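Local structure of cytochrome c (Pseudomonas aeruginosa, 6RTE) at residues P401-W415 with T418-K432. The protein dehydrogenates dihydro-heme d1 in heme d1 biosynthesis, using an eight-bladed beta-propeller domain joined to a heme c-binding cytochrome domain. Numbering follows the deposited sequence.
Sequences PGFFMRSHADSPYAW and TFLGKKHDEILLIDK
Ala414 and Ile430 form a hydrogen-bonded pair of the antiparallel hairpin, with Ala414 N to Ile430 O and Ile430 N to Ala414 O both 2.8 Å. Beyond it, Lys432 N donates to Pro412 O at 2.9 Å, nearly straight at 168°. The extended Lys432 side chain runs back over the 408-411 turn, where NZ donates to His408 O (2.9 Å) and Ser411 O (2.8 Å). His408 O also accepts from Ser411 N, the two donors approaching from opposite faces of its carbonyl plane, so the ammonium clasps both ends of the turn. Trp415 NE1 donates to Ser411 OG, which lies in the plane of the indole, a bond that helps fix the ring's rotation. At the other end, Leu420 N bonds Pro401 O at 3.0 Å.

Among the apolar contacts, Leu429 lies alongside Trp415 with CG over the indole, CD2 making a CH-pi contact 3.9 Å from the six-membered ring centroid. Tyr413 CD2 packs on Leu429 CD2. Farther along, the edge of Phe404 meets the face of Phe419, planes 78° apart; Phe419 CG, anti to the backbone N (chi1 -170°), carries its ring there.

Strands 413-417 and 427-431 are the two inner strands of one propeller blade, flanked by 405-406 and 437-441; Ala414 faces strand 362-365 of another sheet, whereas Trp415 touches Leu441.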
loop_
_atom_site.group_PDB
_atom_site.type_symbol
_atom_site.label_atom_id
_atom_site.label_comp_id
_atom_site.label_asym_id
_atom_site.label_seq_id
_atom_site.Cartn_x
_atom_site.Cartn_y
_atom_site.Cartn_z
ATOM N N PRO A 401 5.080 18.530 -5.164
ATOM C CA PRO A 401 5.181 17.407 -4.226
ATOM C C PRO A 401 5.050 16.077 -4.949
ATOM O O PRO A 401 4.232 15.925 -5.858
ATOM C CB PRO A 401 4.014 17.643 -3.261
ATOM C CG PRO A 401 3.044 18.478 -4.038
ATOM C CD PRO A 401 3.882 19.353 -4.919
ATOM N N GLY A 402 5.880 15.115 -4.535
ATOM C CA GLY A 402 5.861 13.777 -5.075
ATOM C C GLY A 402 5.462 12.755 -4.022
ATOM O O GLY A 402 5.198 13.088 -2.863
ATOM N N PHE A 403 5.430 11.492 -4.451
ATOM C CA PHE A 403 4.944 10.436 -3.575
ATOM C C PHE A 403 5.824 9.189 -3.578
ATOM O O PHE A 403 5.917 8.503 -2.555
ATOM C CB PHE A 403 3.512 10.048 -3.962
ATOM C CG PHE A 403 2.792 9.271 -2.898
ATOM C CD1 PHE A 403 2.165 9.928 -1.847
ATOM C CD2 PHE A 403 2.750 7.890 -2.935
ATOM C CE1 PHE A 403 1.507 9.218 -0.859
ATOM C CE2 PHE A 403 2.091 7.179 -1.947
ATOM C CZ PHE A 403 1.469 7.847 -0.912
ATOM N N PHE A 404 6.469 8.884 -4.708
ATOM C CA PHE A 404 7.212 7.642 -4.868
ATOM C C PHE A 404 8.701 7.910 -5.048
ATOM O O PHE A 404 9.109 8.964 -5.543
ATOM C CB PHE A 404 6.701 6.837 -6.071
ATOM C CG PHE A 404 5.276 6.397 -5.942
ATOM C CD1 PHE A 404 4.932 5.365 -5.083
ATOM C CD2 PHE A 404 4.276 7.014 -6.680
ATOM C CE1 PHE A 404 3.619 4.956 -4.961
ATOM C CE2 PHE A 404 2.957 6.614 -6.560
ATOM C CZ PHE A 404 2.626 5.587 -5.701
ATOM N N MET A 405 9.500 6.922 -4.653
ATOM C CA MET A 405 10.949 6.973 -4.793
ATOM C C MET A 405 11.470 5.549 -4.890
ATOM O O MET A 405 11.054 4.680 -4.116
ATOM C CB MET A 405 11.594 7.702 -3.611
ATOM C CG MET A 405 12.919 8.366 -3.941
ATOM S SD MET A 405 13.181 9.834 -2.931
ATOM C CE MET A 405 14.733 10.421 -3.596
ATOM N N ARG A 406 12.373 5.313 -5.836
ATOM C CA ARG A 406 12.910 3.982 -6.059
ATOM C C ARG A 406 14.277 4.107 -6.704
ATOM O O ARG A 406 14.588 5.108 -7.359
ATOM C CB ARG A 406 11.983 3.147 -6.948
ATOM C CG ARG A 406 12.138 1.637 -6.780
ATOM C CD ARG A 406 11.565 1.173 -5.454
ATOM N NE ARG A 406 11.112 -0.211 -5.510
ATOM C CZ ARG A 406 11.879 -1.275 -5.259
ATOM N NH1 ARG A 406 13.159 -1.127 -4.936
ATOM N NH2 ARG A 406 11.359 -2.494 -5.335
ATOM N N SER A 407 15.089 3.072 -6.520
ATOM C CA SER A 407 16.385 2.984 -7.184
ATOM C C SER A 407 16.787 1.513 -7.262
ATOM O O SER A 407 15.989 0.618 -6.973
ATOM C CB SER A 407 17.434 3.824 -6.447
ATOM O OG SER A 407 18.631 3.877 -7.192
ATOM N N HIS A 408 18.036 1.271 -7.653
ATOM C CA HIS A 408 18.567 -0.074 -7.828
ATOM C C HIS A 408 20.082 0.016 -7.709
ATOM O O HIS A 408 20.680 1.041 -8.052
ATOM C CB HIS A 408 18.162 -0.664 -9.187
ATOM C CG HIS A 408 18.350 -2.149 -9.294
ATOM N ND1 HIS A 408 19.543 -2.727 -9.685
ATOM C CD2 HIS A 408 17.489 -3.174 -9.094
ATOM C CE1 HIS A 408 19.412 -4.040 -9.703
ATOM N NE2 HIS A 408 18.173 -4.337 -9.352
ATOM N N ALA A 409 20.693 -1.061 -7.201
ATOM C CA ALA A 409 22.144 -1.092 -7.070
ATOM C C ALA A 409 22.828 -0.806 -8.398
ATOM O O ALA A 409 23.890 -0.173 -8.431
ATOM C CB ALA A 409 22.590 -2.451 -6.521
ATOM N N ASP A 410 22.221 -1.245 -9.503
ATOM C CA ASP A 410 22.771 -1.069 -10.842
ATOM C C ASP A 410 22.433 0.285 -11.452
ATOM O O ASP A 410 22.939 0.595 -12.536
ATOM C CB ASP A 410 22.261 -2.210 -11.739
ATOM C CG ASP A 410 22.736 -2.095 -13.186
ATOM O OD1 ASP A 410 22.025 -1.466 -14.004
ATOM O OD2 ASP A 410 23.819 -2.635 -13.505
ATOM N N SER A 411 21.617 1.108 -10.789
ATOM C CA SER A 411 21.276 2.404 -11.368
ATOM C C SER A 411 22.033 3.532 -10.672
ATOM O O SER A 411 22.201 3.504 -9.450
ATOM C CB SER A 411 19.776 2.681 -11.254
ATOM O OG SER A 411 19.444 3.911 -11.877
ATOM N N PRO A 412 22.503 4.543 -11.401
ATOM C CA PRO A 412 23.146 5.698 -10.756
ATOM C C PRO A 412 22.196 6.815 -10.350
ATOM O O PRO A 412 22.673 7.860 -9.898
ATOM C CB PRO A 412 24.107 6.184 -11.848
ATOM C CG PRO A 412 23.397 5.882 -13.118
ATOM C CD PRO A 412 22.555 4.644 -12.874
ATOM N N TYR A 413 20.884 6.625 -10.488
ATOM C CA TYR A 413 19.914 7.664 -10.179
ATOM C C TYR A 413 18.881 7.152 -9.184
ATOM O O TYR A 413 18.610 5.950 -9.102
ATOM C CB TYR A 413 19.169 8.152 -11.433
ATOM C CG TYR A 413 20.029 8.306 -12.663
ATOM C CD1 TYR A 413 20.848 9.418 -12.831
ATOM C CD2 TYR A 413 20.007 7.351 -13.670
ATOM C CE1 TYR A 413 21.631 9.565 -13.959
ATOM C CE2 TYR A 413 20.782 7.491 -14.808
ATOM C CZ TYR A 413 21.596 8.599 -14.946
ATOM O OH TYR A 413 22.373 8.739 -16.078
ATOM N N ALA A 414 18.306 8.086 -8.434
ATOM C CA ALA A 414 17.083 7.852 -7.678
ATOM C C ALA A 414 15.911 8.397 -8.488
ATOM O O ALA A 414 15.930 9.557 -8.912
ATOM C CB ALA A 414 17.140 8.519 -6.304
ATOM N N TRP A 415 14.896 7.566 -8.694
ATOM C CA TRP A 415 13.781 7.886 -9.575
ATOM C C TRP A 415 12.591 8.311 -8.723
ATOM O O TRP A 415 12.120 7.537 -7.884
ATOM C CB TRP A 415 13.413 6.679 -10.443
ATOM C CG TRP A 415 14.548 6.101 -11.261
ATOM C CD1 TRP A 415 15.818 5.818 -10.834
ATOM C CD2 TRP A 415 14.499 5.713 -12.643
ATOM N NE1 TRP A 415 16.562 5.295 -11.866
ATOM C CE2 TRP A 415 15.774 5.216 -12.985
ATOM C CE3 TRP A 415 13.503 5.738 -13.619
ATOM C CZ2 TRP A 415 16.076 4.751 -14.263
ATOM C CZ3 TRP A 415 13.807 5.280 -14.891
ATOM C CH2 TRP A 415 15.081 4.794 -15.201
ATOM N N THR A 418 6.568 14.110 -9.313
ATOM C CA THR A 418 5.754 15.156 -8.694
ATOM C C THR A 418 4.291 14.725 -8.797
ATOM O O THR A 418 3.414 15.508 -9.192
ATOM C CB THR A 418 5.979 16.517 -9.354
ATOM O OG1 THR A 418 5.414 16.520 -10.668
ATOM C CG2 THR A 418 7.473 16.833 -9.439
ATOM N N PHE A 419 4.057 13.458 -8.440
ATOM C CA PHE A 419 2.759 12.795 -8.548
ATOM C C PHE A 419 1.615 13.632 -8.003
ATOM O O PHE A 419 0.497 13.568 -8.528
ATOM C CB PHE A 419 2.868 11.451 -7.798
ATOM C CG PHE A 419 1.699 10.519 -7.989
ATOM C CD1 PHE A 419 1.605 9.717 -9.118
ATOM C CD2 PHE A 419 0.727 10.394 -7.001
ATOM C CE1 PHE A 419 0.545 8.837 -9.281
ATOM C CE2 PHE A 419 -0.336 9.516 -7.159
ATOM C CZ PHE A 419 -0.425 8.734 -8.302
ATOM N N LEU A 420 1.868 14.431 -6.966
ATOM C CA LEU A 420 0.818 15.167 -6.276
ATOM C C LEU A 420 0.747 16.638 -6.677
ATOM O O LEU A 420 -0.072 17.375 -6.123
ATOM C CB LEU A 420 1.020 15.068 -4.758
ATOM C CG LEU A 420 1.170 13.666 -4.159
ATOM C CD1 LEU A 420 1.584 13.770 -2.698
ATOM C CD2 LEU A 420 -0.111 12.855 -4.292
ATOM N N GLY A 421 1.581 17.084 -7.616
ATOM C CA GLY A 421 1.599 18.479 -7.998
ATOM C C GLY A 421 0.635 18.795 -9.129
ATOM O O GLY A 421 0.044 17.911 -9.743
ATOM N N LYS A 422 0.471 20.096 -9.392
ATOM C CA LYS A 422 -0.322 20.516 -10.542
ATOM C C LYS A 422 0.327 20.047 -11.839
ATOM O O LYS A 422 -0.365 19.681 -12.796
ATOM C CB LYS A 422 -0.488 22.036 -10.538
ATOM N N LYS A 423 1.657 20.063 -11.886
ATOM C CA LYS A 423 2.441 19.481 -12.972
ATOM C C LYS A 423 2.900 18.104 -12.510
ATOM O O LYS A 423 3.553 17.987 -11.468
ATOM C CB LYS A 423 3.622 20.396 -13.311
ATOM C CG LYS A 423 4.832 19.744 -13.973
ATOM C CD LYS A 423 4.630 19.513 -15.461
ATOM C CE LYS A 423 5.970 19.449 -16.180
ATOM N NZ LYS A 423 5.845 18.941 -17.571
ATOM N N HIS A 424 2.556 17.067 -13.271
ATOM C CA HIS A 424 2.704 15.712 -12.747
ATOM C C HIS A 424 2.815 14.631 -13.817
ATOM O O HIS A 424 2.262 13.538 -13.653
ATOM C CB HIS A 424 1.510 15.399 -11.835
ATOM C CG HIS A 424 0.182 15.648 -12.487
ATOM N ND1 HIS A 424 -0.334 14.828 -13.466
ATOM C CD2 HIS A 424 -0.724 16.639 -12.313
ATOM C CE1 HIS A 424 -1.506 15.294 -13.858
ATOM N NE2 HIS A 424 -1.767 16.390 -13.173
ATOM N N ASP A 425 3.546 14.907 -14.898
ATOM C CA ASP A 425 3.726 13.938 -15.974
ATOM C C ASP A 425 5.191 13.568 -16.182
ATOM O O ASP A 425 5.536 12.978 -17.209
ATOM C CB ASP A 425 3.123 14.470 -17.280
ATOM C CG ASP A 425 3.587 15.888 -17.614
ATOM O OD1 ASP A 425 4.621 16.341 -17.079
ATOM O OD2 ASP A 425 2.901 16.555 -18.417
ATOM N N GLU A 426 6.052 13.874 -15.215
ATOM C CA GLU A 426 7.491 13.730 -15.373
ATOM C C GLU A 426 8.053 12.910 -14.227
ATOM O O GLU A 426 7.712 13.144 -13.061
ATOM C CB GLU A 426 8.163 15.106 -15.421
ATOM C CG GLU A 426 9.286 15.223 -16.430
ATOM C CD GLU A 426 9.539 16.661 -16.845
ATOM O OE1 GLU A 426 8.820 17.159 -17.740
ATOM O OE2 GLU A 426 10.445 17.299 -16.266
ATOM N N ILE A 427 8.906 11.945 -14.568
ATOM C CA ILE A 427 9.687 11.179 -13.605
ATOM C C ILE A 427 11.094 11.762 -13.587
ATOM O O ILE A 427 11.715 11.932 -14.644
ATOM C CB ILE A 427 9.714 9.687 -13.973
ATOM C CG1 ILE A 427 8.296 9.108 -13.975
ATOM C CG2 ILE A 427 10.619 8.909 -13.018
ATOM C CD1 ILE A 427 7.558 9.231 -12.651
ATOM N N LEU A 428 11.594 12.073 -12.397
ATOM C CA LEU A 428 12.880 12.737 -12.242
ATOM C C LEU A 428 13.943 11.717 -11.865
ATOM O O LEU A 428 13.717 10.870 -10.994
ATOM C CB LEU A 428 12.801 13.823 -11.170
ATOM C CG LEU A 428 11.639 14.794 -11.322
ATOM C CD1 LEU A 428 11.571 15.730 -10.124
ATOM C CD2 LEU A 428 11.774 15.571 -12.621
ATOM N N LEU A 429 15.097 11.806 -12.513
ATOM C CA LEU A 429 16.238 10.943 -12.216
ATOM C C LEU A 429 17.287 11.799 -11.510
ATOM O O LEU A 429 17.969 12.612 -12.144
ATOM C CB LEU A 429 16.784 10.301 -13.488
ATOM C CG LEU A 429 16.049 9.025 -13.922
ATOM C CD1 LEU A 429 14.567 9.293 -14.156
ATOM C CD2 LEU A 429 16.697 8.422 -15.166
ATOM N N ILE A 430 17.400 11.617 -10.198
ATOM C CA ILE A 430 18.341 12.366 -9.376
ATOM C C ILE A 430 19.644 11.583 -9.298
ATOM O O ILE A 430 19.677 10.470 -8.766
ATOM C CB ILE A 430 17.771 12.624 -7.972
ATOM C CG1 ILE A 430 16.489 13.459 -8.066
ATOM C CG2 ILE A 430 18.805 13.316 -7.088
ATOM C CD1 ILE A 430 15.777 13.656 -6.740
ATOM N N ASP A 431 20.718 12.166 -9.828
ATOM C CA ASP A 431 22.026 11.528 -9.770
ATOM C C ASP A 431 22.422 11.278 -8.319
ATOM O O ASP A 431 22.414 12.199 -7.496
ATOM C CB ASP A 431 23.065 12.408 -10.469
ATOM C CG ASP A 431 24.416 11.732 -10.597
ATOM O OD1 ASP A 431 24.637 11.024 -11.604
ATOM O OD2 ASP A 431 25.256 11.901 -9.689
ATOM N N LYS A 432 22.768 10.026 -8.006
ATOM C CA LYS A 432 23.048 9.657 -6.621
ATOM C C LYS A 432 24.258 10.385 -6.056
ATOM O O LYS A 432 24.387 10.492 -4.830
ATOM C CB LYS A 432 23.277 8.150 -6.500
ATOM C CG LYS A 432 22.032 7.295 -6.619
ATOM C CD LYS A 432 22.402 5.826 -6.516
ATOM C CE LYS A 432 21.197 4.930 -6.687
ATOM N NZ LYS A 432 21.579 3.490 -6.757
#